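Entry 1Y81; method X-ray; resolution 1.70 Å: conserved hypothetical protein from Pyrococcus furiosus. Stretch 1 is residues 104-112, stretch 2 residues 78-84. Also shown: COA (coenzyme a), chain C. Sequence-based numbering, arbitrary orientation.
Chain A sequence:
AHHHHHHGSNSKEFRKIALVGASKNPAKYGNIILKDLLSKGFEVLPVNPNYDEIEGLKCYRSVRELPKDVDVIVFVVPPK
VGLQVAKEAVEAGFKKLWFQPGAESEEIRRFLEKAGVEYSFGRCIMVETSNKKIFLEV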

# COMPACT_ATOMS: atom_id res chain seq x y z
N GLU A 104 6.69 -8.56 2.77
CA GLU A 104 5.92 -9.75 3.13
C GLU A 104 6.52 -10.53 4.32
O GLU A 104 7.69 -10.34 4.69
CB GLU A 104 5.76 -10.67 1.91
CG GLU A 104 6.97 -11.61 1.62
CD GLU A 104 8.20 -10.90 1.06
OE1 GLU A 104 8.08 -9.74 0.58
OE2 GLU A 104 9.30 -11.52 1.10
N SER A 105 5.70 -11.42 4.90
CA SER A 105 6.14 -12.34 5.94
C SER A 105 5.17 -13.50 6.02
O SER A 105 4.04 -13.42 5.51
CB SER A 105 6.23 -11.64 7.32
OG SER A 105 4.94 -11.50 7.91
N GLU A 106 5.60 -14.60 6.65
CA GLU A 106 4.69 -15.71 6.86
C GLU A 106 3.59 -15.40 7.89
O GLU A 106 2.46 -15.88 7.76
CB GLU A 106 5.46 -17.00 7.20
CG GLU A 106 6.33 -17.51 6.03
CD GLU A 106 5.52 -17.69 4.74
OE1 GLU A 106 4.44 -18.31 4.81
OE2 GLU A 106 5.96 -17.21 3.67
N GLU A 107 3.92 -14.57 8.89
CA GLU A 107 2.90 -14.10 9.85
C GLU A 107 1.78 -13.31 9.15
O GLU A 107 0.60 -13.45 9.50
CB GLU A 107 3.52 -13.29 11.00
CG GLU A 107 2.49 -12.89 12.07
CD GLU A 107 3.11 -12.47 13.41
OE1 GLU A 107 4.32 -12.16 13.45
OE2 GLU A 107 2.37 -12.44 14.42
N ILE A 108 2.16 -12.48 8.18
CA ILE A 108 1.20 -11.77 7.34
C ILE A 108 0.42 -12.77 6.49
O ILE A 108 -0.80 -12.66 6.36
CB ILE A 108 1.93 -10.72 6.43
CG1 ILE A 108 2.46 -9.56 7.28
CG2 ILE A 108 1.01 -10.25 5.33
CD1 ILE A 108 3.32 -8.56 6.50
N ARG A 109 1.11 -13.74 5.93
CA ARG A 109 0.45 -14.76 5.11
C ARG A 109 -0.61 -15.48 5.95
O ARG A 109 -1.75 -15.62 5.51
CB ARG A 109 1.46 -15.76 4.54
CG ARG A 109 0.92 -16.52 3.33
CD ARG A 109 1.74 -17.80 3.02
NE ARG A 109 3.12 -17.53 2.63
CZ ARG A 109 3.51 -17.19 1.40
NH1 ARG A 109 2.62 -17.04 0.43
NH2 ARG A 109 4.80 -16.98 1.16
N ARG A 110 -0.22 -15.89 7.15
CA ARG A 110 -1.12 -16.58 8.10
C ARG A 110 -2.39 -15.78 8.39
O ARG A 110 -3.50 -16.30 8.32
CB ARG A 110 -0.39 -16.85 9.42
CD ARG A 110 1.45 -19.03 10.19
NE ARG A 110 2.21 -18.10 11.03
CZ ARG A 110 3.54 -18.01 11.03
NH1 ARG A 110 4.28 -18.78 10.23
NH2 ARG A 110 4.14 -17.13 11.83
N PHE A 111 -2.21 -14.49 8.70
CA PHE A 111 -3.33 -13.61 8.99
C PHE A 111 -4.25 -13.42 7.77
O PHE A 111 -5.48 -13.45 7.89
CB PHE A 111 -2.85 -12.26 9.52
CG PHE A 111 -3.90 -11.19 9.47
CD1 PHE A 111 -4.92 -11.15 10.42
CD2 PHE A 111 -3.88 -10.23 8.45
CE1 PHE A 111 -5.91 -10.17 10.36
CE2 PHE A 111 -4.86 -9.25 8.38
CZ PHE A 111 -5.88 -9.21 9.34
N LEU A 112 -3.64 -13.21 6.60
CA LEU A 112 -4.38 -12.98 5.35
C LEU A 112 -5.15 -14.21 4.84
O LEU A 112 -6.27 -14.08 4.34
CB LEU A 112 -3.45 -12.47 4.25
CG LEU A 112 -2.84 -11.07 4.45
CD1 LEU A 112 -1.99 -10.72 3.25
CD2 LEU A 112 -3.93 -10.01 4.70
N1A COA C . 2.01 3.62 7.74
C2A COA C . 2.49 4.19 6.59
N3A COA C . 3.84 4.35 6.41
C4A COA C . 4.70 3.97 7.40
C5A COA C . 4.24 3.39 8.58
C6A COA C . 2.88 3.21 8.75
N6A COA C . 2.41 2.67 9.87
N7A COA C . 5.32 3.10 9.35
C8A COA C . 6.44 3.47 8.67
N9A COA C . 6.06 4.02 7.47
C1B COA C . 6.92 4.60 6.42
C2B COA C . 8.31 4.98 6.93
O2B COA C . 8.32 6.11 7.84
C3B COA C . 8.99 5.20 5.57
O3B COA C . 8.73 6.48 5.02
P3B COA C . 9.69 7.75 5.35
O7A COA C . 8.86 8.95 5.68
O8A COA C . 10.50 7.98 4.12
O9A COA C . 10.48 7.43 6.58
C4B COA C . 8.33 4.17 4.64
O4B COA C . 7.12 3.76 5.30
C5B COA C . 9.23 2.96 4.34
O5B COA C . 9.60 2.38 5.57
P1A COA C . 11.14 2.13 5.95
O1A COA C . 11.25 1.69 7.39
O2A COA C . 11.96 3.35 5.59
O3A COA C . 11.46 0.87 4.99
P2A COA C . 12.47 0.88 3.75
O4A COA C . 13.89 1.06 4.25
O5A COA C . 12.15 1.84 2.67
O6A COA C . 12.29 -0.60 3.17
CBP COA C . 11.06 -2.56 2.52
CCP COA C . 11.05 -1.02 2.62
CDP COA C . 9.69 -2.98 1.95
CEP COA C . 11.19 -3.17 3.91
CAP COA C . 12.23 -3.04 1.64
OAP COA C . 12.30 -4.46 1.64
C9P COA C . 11.97 -2.52 0.25
O9P COA C . 12.53 -1.30 -0.11
N8P COA C . 11.16 -3.26 -0.52
C7P COA C . 10.70 -2.90 -1.85
C6P COA C . 11.68 -3.14 -2.93
C5P COA C . 11.02 -2.80 -4.24
O5P COA C . 9.94 -2.17 -4.31
N4P COA C . 11.73 -3.23 -5.25
C3P COA C . 11.41 -3.09 -6.63
C2P COA C . 11.41 -4.46 -7.31
S1P COA C . 10.09 -5.52 -6.64
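Stretch 2 (78-84) PPKVGLQ

Stretch 2 packs along stretch 1 as a nearly parallel helix pair, held by apolar contacts with no direct hydrogen bond between the two. Pro78 occupies the N-cap position of a helix that begins at Pro79 and continues beyond Gln84, with phi/psi values close to -60°/-40°, and its first turn is closed by Gly82 N to Pro78 O (2.9 Å) and Leu83 N to Pro79 O (2.9 Å). The axis of this helix makes an angle of 14° with that of helix 106-112 and approaches it to 9.6 Å. Pro79 CA lies 5.6 Å from Glu104 CA, in the loop before helix 106-112, and Leu83 CA lies 5.5 Å from Ile108 CA.

At the N-terminal end, Pro79 CB rests 3.7 Å from Glu104 O and 3.9 Å from Ser105 CB. A water extends this contact, lying 2.7 Å from Ser105 OG and donating a weak hydrogen bond to Pro79 O at 3.0 Å. One turn on, Leu83 contributes the largest covered area; its CD1 lies 3.9 Å from Ile108 CG1 and 4.2 Å from Phe111 CB, while its CD2 is 3.5 Å from Glu107 CD. Between these levels, Ile108 CD1 approaches Pro79 O (3.7 Å) and Gly82 C (4.1 Å); lacking a side chain, Gly82 leaves room for this methyl, since an ideal CB would stand a tight 3.5 Å from Ile108 CD1.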

# COMPACT_ATOMS: atom_id res chain seq x y z
N PRO A 78 8.34 -2.16 6.31
CA PRO A 78 8.84 -3.41 6.93
C PRO A 78 7.69 -4.31 7.41
O PRO A 78 6.63 -3.80 7.79
CB PRO A 78 9.67 -2.91 8.12
CG PRO A 78 10.04 -1.52 7.78
CD PRO A 78 8.89 -0.96 6.99
N PRO A 79 7.87 -5.64 7.36
CA PRO A 79 6.79 -6.60 7.69
C PRO A 79 6.14 -6.43 9.07
O PRO A 79 4.95 -6.69 9.21
CB PRO A 79 7.47 -7.99 7.58
CG PRO A 79 8.91 -7.73 7.30
CD PRO A 79 9.11 -6.31 6.90
N LYS A 80 6.91 -6.01 10.08
CA LYS A 80 6.34 -5.76 11.40
C LYS A 80 5.29 -4.64 11.35
O LYS A 80 4.23 -4.73 12.00
CB LYS A 80 7.44 -5.43 12.43
CG LYS A 80 8.21 -6.66 12.92
N VAL A 81 5.59 -3.59 10.59
CA VAL A 81 4.63 -2.51 10.32
C VAL A 81 3.48 -3.00 9.44
O VAL A 81 2.31 -2.70 9.71
CB VAL A 81 5.33 -1.29 9.66
CG1 VAL A 81 4.30 -0.18 9.27
CG2 VAL A 81 6.38 -0.73 10.56
N GLY A 82 3.81 -3.74 8.39
CA GLY A 82 2.83 -4.28 7.47
C GLY A 82 1.78 -5.15 8.14
O GLY A 82 0.62 -5.09 7.76
N LEU A 83 2.17 -5.96 9.12
CA LEU A 83 1.19 -6.83 9.81
C LEU A 83 0.10 -5.98 10.48
O LEU A 83 -1.09 -6.26 10.31
CB LEU A 83 1.87 -7.72 10.84
CG LEU A 83 0.97 -8.75 11.54
CD1 LEU A 83 0.46 -9.83 10.58
CD2 LEU A 83 1.72 -9.37 12.69
N GLN A 84 0.52 -4.93 11.19
CA GLN A 84 -0.41 -4.02 11.89
C GLN A 84 -1.35 -3.34 10.90
O GLN A 84 -2.58 -3.30 11.09
CB GLN A 84 0.35 -2.94 12.67
CG GLN A 84 1.38 -3.44 13.69
CD GLN A 84 2.48 -2.40 13.98
OE1 GLN A 84 2.36 -1.22 13.61
NE2 GLN A 84 3.55 -2.83 14.64
O HOH W 1 5.24 -9.61 9.85